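Local coordinates for protein type VI secretion system component (Escherichia coli O6, PDB 2P5Z) that is a component of the type VI secretion system and, resembling the phage T4 tail proteins gp27 and gp5, probably forms part of its trimeric puncturing device, at residues A[29-35]-A[350-356]; A[43-49]-A[105-111]; A[63-69]-A[85-91]. All coordinates share one frame; numbering follows the deposited sequence.

Contact 1. Residues A[29-35]-A[350-356]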
loop_
_atom_site.group_PDB
_atom_site.type_symbol
_atom_site.label_atom_id
_atom_site.label_comp_id
_atom_site.label_asym_id
_atom_site.label_seq_id
_atom_site.Cartn_x
_atom_site.Cartn_y
_atom_site.Cartn_z
ATOM N N ASP A 29 12.359 -26.405 24.730
ATOM C CA ASP A 29 13.756 -26.039 24.718
ATOM C C ASP A 29 14.020 -24.997 23.623
ATOM O O ASP A 29 13.972 -25.309 22.436
ATOM C CB ASP A 29 14.592 -27.301 24.522
ATOM C CG ASP A 29 16.069 -27.072 24.749
ATOM O OD1 ASP A 29 16.430 -26.083 25.442
ATOM O OD2 ASP A 29 16.872 -27.895 24.233
ATOM N N VAL A 30 14.308 -23.767 24.041
ATOM C CA VAL A 30 14.417 -22.645 23.118
ATOM C C VAL A 30 15.585 -22.786 22.152
ATOM O O VAL A 30 16.743 -22.832 22.561
ATOM C CB VAL A 30 14.500 -21.292 23.871
ATOM C CG1 VAL A 30 14.676 -20.133 22.899
ATOM C CG2 VAL A 30 13.257 -21.079 24.726
ATOM N N LEU A 31 15.254 -22.868 20.866
ATOM C CA LEU A 31 16.229 -22.952 19.793
ATOM C C LEU A 31 16.712 -21.567 19.420
ATOM O O LEU A 31 17.828 -21.184 19.747
ATOM C CB LEU A 31 15.597 -23.620 18.590
ATOM C CG LEU A 31 16.497 -23.966 17.412
ATOM C CD1 LEU A 31 17.642 -24.826 17.875
ATOM C CD2 LEU A 31 15.692 -24.693 16.361
ATOM N N THR A 32 15.857 -20.807 18.741
ATOM C CA THR A 32 16.175 -19.415 18.400
ATOM C C THR A 32 14.970 -18.483 18.598
ATOM O O THR A 32 13.824 -18.935 18.633
ATOM C CB THR A 32 16.726 -19.302 16.949
ATOM O OG1 THR A 32 17.213 -17.974 16.716
ATOM C CG2 THR A 32 15.678 -19.668 15.919
ATOM N N PHE A 33 15.233 -17.186 18.739
ATOM C CA PHE A 33 14.148 -16.225 18.780
ATOM C C PHE A 33 14.432 -14.878 18.122
ATOM O O PHE A 33 15.575 -14.434 18.030
ATOM C CB PHE A 33 13.636 -16.017 20.211
ATOM C CG PHE A 33 14.438 -15.044 21.014
ATOM C CD1 PHE A 33 15.428 -15.486 21.867
ATOM C CD2 PHE A 33 14.202 -13.693 20.941
ATOM C CE1 PHE A 33 16.160 -14.591 22.632
ATOM C CE2 PHE A 33 14.947 -12.811 21.691
ATOM C CZ PHE A 33 15.927 -13.250 22.531
ATOM N N GLU A 34 13.349 -14.215 17.726
ATOM C CA GLU A 34 13.389 -12.856 17.227
ATOM C C GLU A 34 12.251 -12.082 17.884
ATOM O O GLU A 34 11.103 -12.530 17.863
ATOM C CB GLU A 34 13.236 -12.869 15.715
ATOM C CG GLU A 34 13.828 -11.662 15.030
ATOM C CD GLU A 34 14.546 -12.040 13.746
ATOM O OE1 GLU A 34 14.361 -13.189 13.273
ATOM O OE2 GLU A 34 15.296 -11.189 13.214
ATOM N N GLY A 35 12.587 -10.946 18.496
ATOM C CA GLY A 35 11.625 -10.097 19.196
ATOM C C GLY A 35 11.608 -8.640 18.726
ATOM O O GLY A 35 12.612 -8.128 18.246
ATOM N N THR A 350 15.480 -7.709 18.623
ATOM C CA THR A 350 16.016 -8.510 19.705
ATOM C C THR A 350 16.220 -9.942 19.224
ATOM O O THR A 350 15.395 -10.458 18.473
ATOM C CB THR A 350 15.054 -8.350 20.907
ATOM O OG1 THR A 350 15.618 -7.431 21.843
ATOM C CG2 THR A 350 14.774 -9.601 21.594
ATOM N N SER A 351 17.342 -10.562 19.600
ATOM C CA SER A 351 17.678 -11.909 19.083
ATOM C C SER A 351 18.634 -12.765 19.939
ATOM O O SER A 351 19.426 -12.242 20.727
ATOM C CB SER A 351 18.265 -11.816 17.679
ATOM O OG SER A 351 17.765 -12.895 16.919
ATOM N N ALA A 352 18.534 -14.081 19.761
ATOM C CA ALA A 352 19.517 -15.045 20.247
ATOM C C ALA A 352 19.285 -16.376 19.587
ATOM O O ALA A 352 18.293 -16.570 18.858
ATOM C CB ALA A 352 19.446 -15.220 21.728
ATOM N N ALA A 353 20.221 -17.284 19.846
ATOM C CA ALA A 353 20.104 -18.679 19.448
ATOM C C ALA A 353 21.017 -19.418 20.388
ATOM O O ALA A 353 21.813 -18.789 21.095
ATOM C CB ALA A 353 20.530 -18.879 18.009
ATOM N N ARG A 354 20.896 -20.742 20.419
ATOM C CA ARG A 354 21.770 -21.579 21.239
ATOM C C ARG A 354 23.265 -21.432 20.885
ATOM O O ARG A 354 24.119 -21.546 21.758
ATOM C CB ARG A 354 21.341 -23.038 21.134
ATOM C CG ARG A 354 20.124 -23.395 21.972
ATOM C CD ARG A 354 19.783 -24.861 21.791
ATOM N NE ARG A 354 18.350 -25.113 21.905
ATOM C CZ ARG A 354 17.758 -26.210 21.448
ATOM N NH1 ARG A 354 18.483 -27.145 20.848
ATOM N NH2 ARG A 354 16.454 -26.377 21.585
ATOM N N ASP A 355 23.559 -21.147 19.614
ATOM C CA ASP A 355 24.919 -20.895 19.155
ATOM C C ASP A 355 25.258 -19.427 18.890
ATOM O O ASP A 355 26.161 -19.150 18.104
ATOM C CB ASP A 355 25.190 -21.685 17.872
ATOM C CG ASP A 355 24.269 -21.287 16.729
ATOM O OD1 ASP A 355 23.112 -20.917 16.998
ATOM O OD2 ASP A 355 24.697 -21.354 15.555
ATOM N N ARG A 356 24.561 -18.483 19.516
ATOM C CA ARG A 356 24.798 -17.064 19.189
ATOM C C ARG A 356 24.615 -16.118 20.361
ATOM O O ARG A 356 25.455 -15.258 20.624
ATOM C CB ARG A 356 23.910 -16.608 18.028
ATOM C CG ARG A 356 24.537 -15.511 17.188
ATOM C CD ARG A 356 23.581 -14.908 16.148
ATOM N NE ARG A 356 22.409 -15.736 15.819
ATOM C CZ ARG A 356 21.145 -15.398 16.077
ATOM N NH1 ARG A 356 20.869 -14.253 16.684
ATOM N NH2 ARG A 356 20.153 -16.213 15.738
#
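An antiparallel strand pair, flanked by a classic beta bulge, joins Thr-32 and Phe-33 to Ala-352. The bulge lies on the other edge of segment 29-35, where Leu-31 and Thr-32 both face Gln-48. Across the contact, the carbonyl of Ala-352 receives two donors. Phe-33 N reaches Ala-352 O at 3.1 Å in a nearly straight bond, while the hydroxyl OG1 of Thr-32 lies 2.8 Å from that oxygen, in the carbonyl plane. Thr-32 turns OG1 opposite its own backbone N (chi1 -171°), which brings the hydroxyl over to the partner strand. Ser-351 mirrors this arrangement, its OG donating to Phe-33 O at 2.9 Å. On the buried face, the Phe-33 ring leans across the partner backbone. One ring face covers Ala-352 N and the carbonyl carbon of Ser-351, CE1 touches Ala-352 CB at 3.5 Å, and the CG2 methyl of Thr-350 sits at the ring edge. Phe-68 and His-17 meet the same ring edge-to-face. Beyond the end of strand 343-353, Arg-354 bends back over strand 29-38. Its NE bonds Val-30 O at 2.9 Å and its NH2 bonds Asp-29 O at 2.8 Å, both oxygens lying in the guanidinium plane. Thr-50 OG1 is a further partner of NH2. The Asp-29 carboxylate stacks on one face of the guanidinium, a salt bridge of charge alone with no N-H directed at OD2, and Leu-31 CD1 covers the opposite face. These in-plane bonds and covered faces should fix the rotation of the group. The arrangement is an antiparallel beta ladder of the phage-tail-hub fold, prolonged past its last bridge by the backbone N and side chain of Arg-354, which bond the carbonyls of residues 29-31.

Contact 2. Residues A[43-49]-A[105-111]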
loop_
_atom_site.group_PDB
_atom_site.type_symbol
_atom_site.label_atom_id
_atom_site.label_comp_id
_atom_site.label_asym_id
_atom_site.label_seq_id
_atom_site.Cartn_x
_atom_site.Cartn_y
_atom_site.Cartn_z
ATOM N N PHE A 43 4.221 -5.496 21.788
ATOM C CA PHE A 43 5.412 -6.236 21.395
ATOM C C PHE A 43 5.093 -7.501 20.634
ATOM O O PHE A 43 3.962 -7.976 20.681
ATOM C CB PHE A 43 6.355 -6.527 22.580
ATOM C CG PHE A 43 5.741 -7.312 23.698
ATOM C CD1 PHE A 43 5.634 -8.706 23.631
ATOM C CD2 PHE A 43 5.306 -6.660 24.852
ATOM C CE1 PHE A 43 5.071 -9.436 24.694
ATOM C CE2 PHE A 43 4.747 -7.376 25.915
ATOM C CZ PHE A 43 4.639 -8.771 25.834
ATOM N N ARG A 44 6.087 -8.044 19.928
ATOM C CA ARG A 44 5.896 -9.312 19.224
ATOM C C ARG A 44 7.145 -10.186 19.331
ATOM O O ARG A 44 8.246 -9.729 19.035
ATOM C CB ARG A 44 5.578 -9.013 17.768
ATOM C CG ARG A 44 5.003 -10.165 17.030
ATOM C CD ARG A 44 4.386 -9.670 15.769
ATOM N NE ARG A 44 5.341 -9.530 14.673
ATOM C CZ ARG A 44 5.004 -9.182 13.429
ATOM N NH1 ARG A 44 3.725 -8.936 13.127
ATOM N NH2 ARG A 44 5.938 -9.088 12.483
ATOM N N TYR A 45 7.006 -11.434 19.759
ATOM C CA TYR A 45 8.185 -12.331 19.848
ATOM C C TYR A 45 7.955 -13.666 19.171
ATOM O O TYR A 45 7.131 -14.466 19.611
ATOM C CB TYR A 45 8.579 -12.577 21.297
ATOM C CG TYR A 45 9.522 -11.562 21.865
ATOM C CD1 TYR A 45 9.146 -10.235 22.030
ATOM C CD2 TYR A 45 10.788 -11.933 22.277
ATOM C CE1 TYR A 45 10.018 -9.292 22.571
ATOM C CE2 TYR A 45 11.660 -11.012 22.828
ATOM C CZ TYR A 45 11.283 -9.693 22.960
ATOM O OH TYR A 45 12.165 -8.780 23.496
ATOM N N ASP A 46 8.686 -13.920 18.099
ATOM C CA ASP A 46 8.627 -15.224 17.460
ATOM C C ASP A 46 9.737 -16.104 18.034
ATOM O O ASP A 46 10.929 -15.816 17.891
ATOM C CB ASP A 46 8.704 -15.083 15.942
ATOM C CG ASP A 46 7.501 -14.322 15.365
ATOM O OD1 ASP A 46 6.345 -14.733 15.625
ATOM O OD2 ASP A 46 7.711 -13.306 14.656
ATOM N N ILE A 47 9.320 -17.156 18.733
ATOM C CA ILE A 47 10.216 -18.001 19.526
ATOM C C ILE A 47 10.219 -19.412 18.994
ATOM O O ILE A 47 9.187 -20.086 18.981
ATOM C CB ILE A 47 9.762 -18.040 20.982
ATOM C CG1 ILE A 47 9.681 -16.618 21.545
ATOM C CG2 ILE A 47 10.720 -18.876 21.811
ATOM C CD1 ILE A 47 8.903 -16.517 22.830
ATOM N N GLN A 48 11.373 -19.861 18.519
ATOM C CA GLN A 48 11.493 -21.255 18.090
ATOM C C GLN A 48 11.970 -22.116 19.231
ATOM O O GLN A 48 12.753 -21.681 20.081
ATOM C CB GLN A 48 12.433 -21.416 16.909
ATOM C CG GLN A 48 11.840 -20.969 15.610
ATOM C CD GLN A 48 12.677 -21.377 14.421
ATOM O OE1 GLN A 48 13.488 -22.297 14.505
ATOM N NE2 GLN A 48 12.475 -20.702 13.297
ATOM N N PHE A 49 11.471 -23.338 19.256
ATOM C CA PHE A 49 11.889 -24.284 20.264
ATOM C C PHE A 49 11.879 -25.723 19.769
ATOM O O PHE A 49 11.222 -26.054 18.769
ATOM C CB PHE A 49 11.095 -24.113 21.575
ATOM C CG PHE A 49 9.629 -24.488 21.499
ATOM C CD1 PHE A 49 9.202 -25.768 21.855
ATOM C CD2 PHE A 49 8.666 -23.526 21.164
ATOM C CE1 PHE A 49 7.838 -26.107 21.835
ATOM C CE2 PHE A 49 7.308 -23.855 21.136
ATOM C CZ PHE A 49 6.890 -25.152 21.486
ATOM N N ARG A 105 10.615 -29.368 15.800
ATOM C CA ARG A 105 10.904 -27.940 15.920
ATOM C C ARG A 105 9.573 -27.196 15.840
ATOM O O ARG A 105 8.713 -27.549 15.037
ATOM C CB ARG A 105 11.836 -27.533 14.784
ATOM C CG ARG A 105 12.406 -26.142 14.824
ATOM C CD ARG A 105 13.480 -26.064 13.764
ATOM N NE ARG A 105 13.339 -24.915 12.865
ATOM C CZ ARG A 105 13.117 -25.000 11.550
ATOM N NH1 ARG A 105 13.006 -26.181 10.955
ATOM N NH2 ARG A 105 13.009 -23.890 10.827
ATOM N N TYR A 106 9.393 -26.193 16.691
ATOM C CA TYR A 106 8.128 -25.472 16.761
ATOM C C TYR A 106 8.370 -23.988 16.822
ATOM O O TYR A 106 9.453 -23.558 17.215
ATOM C CB TYR A 106 7.307 -25.865 17.998
ATOM C CG TYR A 106 6.891 -27.311 18.023
ATOM C CD1 TYR A 106 7.637 -28.259 18.728
ATOM C CD2 TYR A 106 5.758 -27.740 17.338
ATOM C CE1 TYR A 106 7.265 -29.593 18.750
ATOM C CE2 TYR A 106 5.376 -29.071 17.350
ATOM C CZ TYR A 106 6.137 -29.998 18.057
ATOM O OH TYR A 106 5.757 -31.332 18.077
ATOM N N GLU A 107 7.354 -23.206 16.455
ATOM C CA GLU A 107 7.411 -21.767 16.684
ATOM C C GLU A 107 6.145 -21.228 17.346
ATOM O O GLU A 107 5.041 -21.685 17.054
ATOM C CB GLU A 107 7.710 -21.019 15.386
ATOM C CG GLU A 107 8.268 -19.627 15.615
ATOM C CD GLU A 107 8.605 -18.911 14.320
ATOM O OE1 GLU A 107 9.663 -19.213 13.734
ATOM O OE2 GLU A 107 7.821 -18.033 13.893
ATOM N N VAL A 108 6.314 -20.288 18.270
ATOM C CA VAL A 108 5.175 -19.576 18.810
ATOM C C VAL A 108 5.352 -18.068 18.720
ATOM O O VAL A 108 6.476 -17.550 18.775
ATOM C CB VAL A 108 4.838 -19.964 20.275
ATOM C CG1 VAL A 108 4.230 -21.368 20.348
ATOM C CG2 VAL A 108 6.063 -19.817 21.186
ATOM N N ARG A 109 4.228 -17.366 18.577
ATOM C CA ARG A 109 4.239 -15.920 18.629
ATOM C C ARG A 109 3.729 -15.488 19.991
ATOM O O ARG A 109 2.681 -15.921 20.422
ATOM C CB ARG A 109 3.376 -15.336 17.516
ATOM C CG ARG A 109 3.308 -13.811 17.523
ATOM C CD ARG A 109 2.865 -13.295 16.178
ATOM N NE ARG A 109 4.007 -12.973 15.329
ATOM C CZ ARG A 109 3.933 -12.790 14.018
ATOM N NH1 ARG A 109 2.774 -12.917 13.406
ATOM N NH2 ARG A 109 5.015 -12.503 13.321
ATOM N N LEU A 110 4.483 -14.649 20.677
ATOM C CA LEU A 110 4.097 -14.193 21.992
ATOM C C LEU A 110 3.827 -12.698 21.924
ATOM O O LEU A 110 4.705 -11.897 21.571
ATOM C CB LEU A 110 5.193 -14.488 23.020
ATOM C CG LEU A 110 4.899 -13.860 24.394
ATOM C CD1 LEU A 110 3.718 -14.592 25.038
ATOM C CD2 LEU A 110 6.103 -13.873 25.327
ATOM N N GLU A 111 2.589 -12.325 22.233
ATOM C CA GLU A 111 2.172 -10.930 22.214
ATOM C C GLU A 111 1.482 -10.655 23.544
ATOM O O GLU A 111 1.015 -11.591 24.206
ATOM C CB GLU A 111 1.228 -10.684 21.041
ATOM C CG GLU A 111 1.805 -11.067 19.700
ATOM C CD GLU A 111 1.050 -10.493 18.529
ATOM O OE1 GLU A 111 0.341 -11.269 17.847
ATOM O OE2 GLU A 111 1.180 -9.269 18.283
HETATM O O HOH W 1 5.590 -16.991 14.862
HETATM O O HOH W 2 13.538 -20.969 10.390
#
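Asp-46 and Arg-109 form a two-pronged salt bridge across neighbouring antiparallel strands of the phage-tail-hub domain. The side chains lie side by side and point the same way: OD1 of Asp-46 is 2.9 Å from NE of Arg-109, and NH2 of Arg-109 donates to the syn lone pair of OD2, 3.1 Å away. The two planes are turned 47° apart, a skewed rather than flat pairing. Arg-109 reaches this position with CG opposite its backbone N (chi1 179°) and a bend at chi3, which also presents one guanidinium face to Arg-44. There the two guanidinium groups stack with centres 3.8 Å apart, NH2 of Arg-109 above the centre of the Arg-44 group. Arg-36 pairs with OD2 of Asp-46 as well, so the carboxylate lies among several positive groups that probably favour its ionised form. Farther along this face a water donates to both Asp-46 OD1 and Glu-107 OE2, linking two carboxylates of like charge.

Beneath these polar groups runs a regular ladder, with paired bonds at Tyr-45 and Leu-110, Ile-47 and Val-108, and Phe-49 and Tyr-106. Buried side chains fill the other face. Tyr-106 CB rests over the Phe-49 ring, 3.8 Å from its centroid, and CG1 of Val-108 lies 4.0 Å from Phe-49 CE2. The Tyr-106 hydroxyl extends away to the backbone of Asp-53 and Ile-56, while that of Tyr-45 meets Glu-37.

Gln-48 completes the polar face, its amide spanning two residues of the opposing strand. NE2 donates to Glu-107 OE1 at 3.2 Å, nearly on the line of the C-O bond, and OE1 receives NE of Arg-105 at 3.1 Å, the donor standing above the plane of the amide carbonyl but the oxygen lying within the guanidinium plane.

Contact 3. Residues A[63-69]-A[85-91]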
loop_
_atom_site.group_PDB
_atom_site.type_symbol
_atom_site.label_atom_id
_atom_site.label_comp_id
_atom_site.label_asym_id
_atom_site.label_seq_id
_atom_site.Cartn_x
_atom_site.Cartn_y
_atom_site.Cartn_z
ATOM N N MET A 63 -3.871 -19.247 22.517
ATOM C CA MET A 63 -4.581 -18.506 23.558
ATOM C C MET A 63 -4.135 -18.788 25.010
ATOM O O MET A 63 -4.545 -18.077 25.925
ATOM C CB MET A 63 -6.114 -18.507 23.339
ATOM C CG MET A 63 -6.556 -17.734 22.045
ATOM S SD MET A 63 -6.183 -15.941 22.126
ATOM C CE MET A 63 -7.360 -15.440 23.372
ATOM N N GLN A 64 -3.244 -19.757 25.216
ATOM C CA GLN A 64 -2.571 -19.926 26.528
ATOM C C GLN A 64 -1.604 -18.813 26.910
ATOM O O GLN A 64 -1.030 -18.165 26.046
ATOM C CB GLN A 64 -1.808 -21.248 26.581
ATOM C CG GLN A 64 -2.684 -22.485 26.471
ATOM C CD GLN A 64 -3.707 -22.526 27.573
ATOM O OE1 GLN A 64 -3.438 -22.129 28.712
ATOM N NE2 GLN A 64 -4.890 -22.968 27.244
ATOM N N ASP A 65 -1.424 -18.619 28.213
ATOM C CA ASP A 65 -0.458 -17.669 28.769
ATOM C C ASP A 65 0.954 -18.124 28.486
ATOM O O ASP A 65 1.244 -19.315 28.482
ATOM C CB ASP A 65 -0.573 -17.591 30.289
ATOM C CG ASP A 65 -1.751 -16.774 30.751
ATOM O OD1 ASP A 65 -2.602 -16.419 29.914
ATOM O OD2 ASP A 65 -1.832 -16.494 31.967
ATOM N N GLY A 66 1.842 -17.165 28.296
ATOM C CA GLY A 66 3.196 -17.480 27.963
ATOM C C GLY A 66 4.092 -16.508 28.681
ATOM O O GLY A 66 3.743 -15.336 28.836
ATOM N N ALA A 67 5.250 -16.992 29.116
ATOM C CA ALA A 67 6.231 -16.126 29.733
ATOM C C ALA A 67 7.578 -16.430 29.092
ATOM O O ALA A 67 7.937 -17.601 28.937
ATOM C CB ALA A 67 6.282 -16.377 31.195
ATOM N N PHE A 68 8.305 -15.389 28.704
ATOM C CA PHE A 68 9.579 -15.578 28.060
ATOM C C PHE A 68 10.632 -14.807 28.822
ATOM O O PHE A 68 10.493 -13.600 28.987
ATOM C CB PHE A 68 9.527 -15.119 26.615
ATOM C CG PHE A 68 10.823 -15.297 25.882
ATOM C CD1 PHE A 68 11.269 -16.570 25.535
ATOM C CD2 PHE A 68 11.600 -14.201 25.547
ATOM C CE1 PHE A 68 12.445 -16.746 24.864
ATOM C CE2 PHE A 68 12.785 -14.371 24.876
ATOM C CZ PHE A 68 13.209 -15.650 24.535
ATOM N N SER A 69 11.681 -15.492 29.282
ATOM C CA SER A 69 12.673 -14.849 30.148
ATOM C C SER A 69 14.077 -14.910 29.602
ATOM O O SER A 69 14.419 -15.825 28.872
ATOM C CB SER A 69 12.687 -15.484 31.539
ATOM O OG SER A 69 11.442 -16.064 31.852
ATOM N N ARG A 85 14.924 -10.390 32.838
ATOM C CA ARG A 85 13.758 -9.683 32.299
ATOM C C ARG A 85 12.789 -10.707 31.724
ATOM O O ARG A 85 13.216 -11.641 31.049
ATOM C CB ARG A 85 14.165 -8.696 31.198
ATOM C CG ARG A 85 13.011 -7.855 30.693
ATOM C CD ARG A 85 13.459 -6.569 30.016
ATOM N NE ARG A 85 13.885 -6.735 28.627
ATOM C CZ ARG A 85 13.064 -6.796 27.579
ATOM N NH1 ARG A 85 13.571 -6.931 26.361
ATOM N NH2 ARG A 85 11.740 -6.723 27.735
ATOM N N THR A 86 11.493 -10.521 31.979
ATOM C CA THR A 86 10.468 -11.416 31.468
ATOM C C THR A 86 9.414 -10.685 30.615
ATOM O O THR A 86 8.990 -9.576 30.948
ATOM C CB THR A 86 9.747 -12.134 32.625
ATOM O OG1 THR A 86 10.647 -12.294 33.718
ATOM C CG2 THR A 86 9.248 -13.504 32.199
ATOM N N LEU A 87 8.988 -11.312 29.523
ATOM C CA LEU A 87 7.843 -10.831 28.772
ATOM C C LEU A 87 6.615 -11.691 29.059
ATOM O O LEU A 87 6.616 -12.893 28.783
ATOM C CB LEU A 87 8.120 -10.841 27.264
ATOM C CG LEU A 87 8.913 -9.685 26.649
ATOM C CD1 LEU A 87 8.643 -8.398 27.391
ATOM C CD2 LEU A 87 10.403 -9.987 26.650
ATOM N N HIS A 88 5.562 -11.080 29.596
ATOM C CA HIS A 88 4.309 -11.816 29.817
ATOM C C HIS A 88 3.273 -11.512 28.739
ATOM O O HIS A 88 3.129 -10.360 28.288
ATOM C CB HIS A 88 3.728 -11.493 31.177
ATOM C CG HIS A 88 4.562 -11.971 32.323
ATOM N ND1 HIS A 88 4.499 -13.264 32.798
ATOM C CD2 HIS A 88 5.465 -11.325 33.100
ATOM C CE1 HIS A 88 5.328 -13.394 33.821
ATOM N NE2 HIS A 88 5.930 -12.234 34.025
ATOM N N GLY A 89 2.553 -12.545 28.325
ATOM C CA GLY A 89 1.606 -12.388 27.272
ATOM C C GLY A 89 0.864 -13.652 26.926
ATOM O O GLY A 89 0.821 -14.580 27.734
ATOM N N VAL A 90 0.265 -13.669 25.728
ATOM C CA VAL A 90 -0.483 -14.812 25.216
ATOM C C VAL A 90 0.146 -15.321 23.937
ATOM O O VAL A 90 0.814 -14.585 23.200
ATOM C CB VAL A 90 -1.962 -14.467 24.796
ATOM C CG1 VAL A 90 -2.954 -14.990 25.786
ATOM C CG2 VAL A 90 -2.131 -12.995 24.555
ATOM N N ILE A 91 -0.149 -16.575 23.654
ATOM C CA ILE A 91 0.328 -17.225 22.476
ATOM C C ILE A 91 -0.700 -17.040 21.387
ATOM O O ILE A 91 -1.836 -17.520 21.484
ATOM C CB ILE A 91 0.586 -18.722 22.745
ATOM C CG1 ILE A 91 1.684 -18.884 23.799
ATOM C CG2 ILE A 91 0.960 -19.447 21.468
ATOM C CD1 ILE A 91 2.941 -18.074 23.525
#
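Gly-66 and Gly-89 face each other where the two backbones are closely joined, Gly-66 N donating to Gly-89 O at 2.8 Å and Gly-89 N returning the bond to Gly-66 O at 3.1 Å. Gly-66 has no side chain, and its position on the buried face passes to Ile-91, whose CD1 lies 4.5 Å from Gly-66 CA. Ile-91 also packs on Val-108 and Leu-110. A second closed rung joins Phe-68 and Leu-87, with Leu-87 N 2.8 Å from Phe-68 O. The Phe-68 ring, its CG swung opposite the backbone N (chi1 -180°), leads away from Leu-87 to rest on Ile-47 and Leu-110. The two are neighbouring antiparallel strands of a larger sheet in the phage-tail-hub domain, strongly twisted, with the short strand axes at 137°.

The other face is looser and partly exposed. Here contact is made through small groups: Ala-67 CB lies obliquely to the His-88 ring, 3.9 Å from ND1, and the Thr-86 methyl CG2 touches Ser-69 OG at 3.4 Å. At the start of strand 65-70 the side chains of Asp-65 and Val-90 diverge, and the Asp-65 carboxylate turns to Arg-22. Past it the backbone pairing persists into the loop, Met-63 N bonding Ile-91 O at 2.9 Å, while the Met-63 side chain leaves the partner strand at CB and packs on Val-239 of a second subunit.

Overall arrangement
From the N terminus the chain runs through strand 29-38 and turns directly into strand 44-51, so contacts 1 and 2 lie on neighbouring strands. Strand 65-70 follows and pairs with the start of strand 85-99, closing contact 3, the shortest loop. The chain then returns along strand 104-111, which completes contact 2 around contact 3. Only after some 230 further residues does strand 343-353 close contact 1, enclosing both others without crossing them. Contact 1 thus joins an early strand of the chain to one more than 300 residues later. Contacts 2 and 3 meet where Glu-111 and Val-90 pair through their backbones; contact centres lie about 10 Å apart for 1 and 2 and for 2 and 3.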